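Side-chain contacts in Sqt1 (Chaetomium thermophilum, PDB 4ZOY), which probably serves as a dedicated chaperone that captures a nascent ribosomal protein during translation, using a WD40-repeat beta-propeller: residues 233-236 with 237-240; 399-402 with 403-407. All coordinates share one frame; numbering follows the deposited sequence.

Contact 1 (233-236 with 237-240)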
# COMPACT_ATOMS: atom_id res chain seq x y z
N GLY A 233 27.38 2.63 1.76
CA GLY A 233 27.46 1.27 2.26
C GLY A 233 26.12 0.63 2.54
O GLY A 233 26.02 -0.57 2.75
N GLN A 234 25.06 1.44 2.51
CA GLN A 234 23.75 0.96 2.91
C GLN A 234 22.79 0.73 1.74
O GLN A 234 21.92 -0.14 1.82
CB GLN A 234 23.09 1.95 3.89
CG GLN A 234 23.78 2.06 5.23
CD GLN A 234 23.04 2.97 6.19
OE1 GLN A 234 22.83 4.16 5.93
NE2 GLN A 234 22.64 2.41 7.33
N THR A 235 22.93 1.51 0.68
CA THR A 235 21.97 1.44 -0.42
C THR A 235 22.57 0.94 -1.72
O THR A 235 23.78 1.02 -1.92
CB THR A 235 21.36 2.82 -0.73
OG1 THR A 235 22.36 3.67 -1.31
CG2 THR A 235 20.81 3.47 0.54
N VAL A 236 21.72 0.43 -2.61
CA VAL A 236 22.15 0.09 -3.97
C VAL A 236 21.86 1.22 -4.96
O VAL A 236 22.44 1.26 -6.05
CB VAL A 236 21.48 -1.18 -4.51
CG1 VAL A 236 21.82 -2.38 -3.64
CG2 VAL A 236 19.96 -1.01 -4.62
N VAL A 237 20.94 2.09 -4.57
CA VAL A 237 20.59 3.32 -5.29
C VAL A 237 20.32 4.41 -4.26
O VAL A 237 19.60 4.19 -3.29
CB VAL A 237 19.33 3.16 -6.18
CG1 VAL A 237 18.85 4.53 -6.70
CG2 VAL A 237 19.58 2.21 -7.32
N SER A 238 20.92 5.58 -4.47
CA SER A 238 20.62 6.77 -3.68
C SER A 238 20.55 7.95 -4.64
O SER A 238 21.55 8.30 -5.28
CB SER A 238 21.67 7.01 -2.60
OG SER A 238 21.51 6.12 -1.50
N LEU A 239 19.37 8.56 -4.75
CA LEU A 239 19.18 9.72 -5.61
C LEU A 239 18.51 10.83 -4.82
O LEU A 239 17.57 10.59 -4.05
CB LEU A 239 18.35 9.36 -6.84
CG LEU A 239 19.05 8.42 -7.82
CD1 LEU A 239 18.06 7.81 -8.79
CD2 LEU A 239 20.14 9.18 -8.57
N THR A 240 18.99 12.06 -4.99
CA THR A 240 18.49 13.17 -4.21
C THR A 240 18.20 14.39 -5.07
O THR A 240 18.30 14.33 -6.30
CB THR A 240 19.49 13.61 -3.11
OG1 THR A 240 20.62 14.24 -3.73
CG2 THR A 240 19.95 12.42 -2.28

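Contact 2 (399-402 with 403-407)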
# COMPACT_ATOMS: atom_id res chain seq x y z
N GLY A 399 -11.07 6.43 -4.43
CA GLY A 399 -10.85 7.86 -4.48
C GLY A 399 -11.63 8.64 -3.47
O GLY A 399 -12.53 8.13 -2.79
N MET A 400 -11.28 9.92 -3.37
CA MET A 400 -11.96 10.81 -2.45
C MET A 400 -13.33 11.22 -2.97
O MET A 400 -14.02 12.01 -2.32
CB MET A 400 -11.10 12.03 -2.18
CG MET A 400 -9.86 11.71 -1.36
SD MET A 400 -10.25 11.02 0.26
CE MET A 400 -10.89 12.45 1.12
N ASP A 401 -13.74 10.68 -4.11
CA ASP A 401 -15.12 10.85 -4.55
C ASP A 401 -16.04 9.86 -3.82
O ASP A 401 -17.25 9.90 -3.98
CB ASP A 401 -15.24 10.71 -6.09
CG ASP A 401 -14.81 9.36 -6.61
OD1 ASP A 401 -14.19 8.57 -5.86
OD2 ASP A 401 -15.11 9.10 -7.79
N GLY A 402 -15.45 8.97 -3.03
CA GLY A 402 -16.22 8.01 -2.26
C GLY A 402 -16.55 6.73 -3.02
O GLY A 402 -17.36 5.93 -2.54
N VAL A 403 -15.91 6.53 -4.17
CA VAL A 403 -16.23 5.39 -5.02
C VAL A 403 -15.03 4.47 -5.20
O VAL A 403 -13.88 4.92 -5.19
CB VAL A 403 -16.73 5.87 -6.40
CG1 VAL A 403 -17.24 4.70 -7.23
CG2 VAL A 403 -17.86 6.90 -6.22
N VAL A 404 -15.30 3.17 -5.29
CA VAL A 404 -14.30 2.18 -5.68
C VAL A 404 -14.63 1.73 -7.09
O VAL A 404 -15.79 1.50 -7.42
CB VAL A 404 -14.29 0.97 -4.73
CG1 VAL A 404 -13.21 -0.03 -5.14
CG2 VAL A 404 -14.10 1.42 -3.30
N ARG A 405 -13.61 1.64 -7.94
CA ARG A 405 -13.84 1.25 -9.32
C ARG A 405 -12.90 0.15 -9.75
O ARG A 405 -11.84 -0.03 -9.17
CB ARG A 405 -13.71 2.46 -10.26
CG ARG A 405 -14.82 3.49 -10.07
CD ARG A 405 -14.88 4.55 -11.16
NE ARG A 405 -16.11 5.33 -10.97
CZ ARG A 405 -16.18 6.43 -10.24
NH1 ARG A 405 -15.10 6.93 -9.66
NH2 ARG A 405 -17.35 7.05 -10.09
N ARG A 406 -13.30 -0.59 -10.78
CA ARG A 406 -12.37 -1.56 -11.35
C ARG A 406 -12.32 -1.35 -12.84
O ARG A 406 -13.34 -1.10 -13.50
CB ARG A 406 -12.76 -2.98 -11.01
CG ARG A 406 -11.68 -3.93 -11.51
CD ARG A 406 -11.86 -5.26 -10.96
NE ARG A 406 -11.64 -5.32 -9.53
CZ ARG A 406 -12.08 -6.32 -8.77
NH1 ARG A 406 -12.81 -7.29 -9.33
NH2 ARG A 406 -11.82 -6.35 -7.49
N TRP A 407 -11.11 -1.46 -13.37
CA TRP A 407 -10.79 -1.07 -14.73
C TRP A 407 -10.16 -2.22 -15.47
O TRP A 407 -9.34 -2.96 -14.91
CB TRP A 407 -9.83 0.11 -14.75
CG TRP A 407 -10.25 1.25 -13.88
CD1 TRP A 407 -9.92 1.44 -12.58
CD2 TRP A 407 -11.07 2.35 -14.27
NE1 TRP A 407 -10.48 2.61 -12.12
CE2 TRP A 407 -11.20 3.18 -13.14
CE3 TRP A 407 -11.72 2.71 -15.45
CZ2 TRP A 407 -11.94 4.35 -13.16
CZ3 TRP A 407 -12.45 3.88 -15.48
CH2 TRP A 407 -12.56 4.68 -14.34
O HOH W 1 -17.12 9.85 -9.32

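Contact 1 (233-236 with 237-240)
Thr235 and Ser238 meet hydroxyl to hydroxyl across a beta bulge, a local contact in the outermost strand of one blade of the WD40 propeller. Within strand 235-239 the backbones of Val236 and Val237 both bond to Val216 of the neighbouring strand 214-218. The extra residue breaks the usual alternation of side chains: the two valines fall on the same side of the strand, while the hydroxyls of Thr235 and Ser238, three positions apart, converge on the inside of the bend. They make a short hydrogen bond, OG1 of Thr235 lying 2.6 Å from OG of Ser238. Ser238 presents its oxygen from beside its own backbone N, with OG turned anti to the carbonyl carbon (chi1 -76°). Both oxygens have further partners, Thr230 for Thr235 and His215 and Asn232 for Ser238, and Asn232 also accepts from the backbone N of Thr235. A polar cluster thus pins the bend, whereas the valine side is apolar: CG2 of Val236 comes to 4.2 Å from CG2 of Val237, and the pair reaches Pro279 and Val276 beyond the blade. The bulge has a cost in the backbone, where the buried amide N of Val237 has no hydrogen-bond partner in the model.

Contact 2 (399-402 with 403-407)
Asp401 reaches across a tight hairpin with both carboxylate oxygens, OD1 to the backbone of Val403 and OD2 to Arg405. The type I turn from Gly399 to Gly402 ends on Gly402 at positive phi (86°), as in a hairpin with a G1 bulge, and Gly399 N closes it on Val403 O at 3.3 Å. The packed part lies within the turn. CG of Asp401 sits between its own backbone N and carbonyl carbon (chi1 61°), which folds the carboxylate back over the turn; Val403 N donates to Asp401 OD1 at 3.2 Å, arriving from above the carboxylate plane, and His371 bonds to the same oxygen. Val403 CG1 caps one face of the Arg405 guanidinium, 3.6 Å above its plane.

The hydrated side is at OD2. Arg405 NH1 grips Asp401 OD2 directly at 2.9 Å in a nearly straight, single-nitrogen salt bridge, in the guanidinium plane and on the syn lone pair. NH2 is linked to the same oxygen through a water, which donates to Asp401 OD2 at 2.6 Å and accepts from Arg405 NH2. Glu444 takes the NE of Arg405. Asp401 and His371, with Ser397 bonded to Trp407, are consistent with the Asp-His-Ser/Thr-Trp tetrad of WD40 blades. Two acids flanking one arginine, and an aspartate that receives four donors, probably keep all three groups ionised.

In the fold
Followed from the N terminus, the chain builds four-stranded antiparallel blades one after another, and the two contacts come in series, neither nesting nor crossing. Contact 1 comes first and closes no loop between strands; it bends a single edge strand, the last of the blade that begins with strand 193-198, and the valines of that strand meet the next blade. Contact 2 closes the turn between the two central strands, 394-399 and 404-408, of a later blade, whose side chains also reach strand 468-473 of the closing sheet. That last sheet takes in strand 9-11, completing the ring. The centres of contact 1 and contact 2 are about 36 Å apart, on opposite sides of the chain's centre.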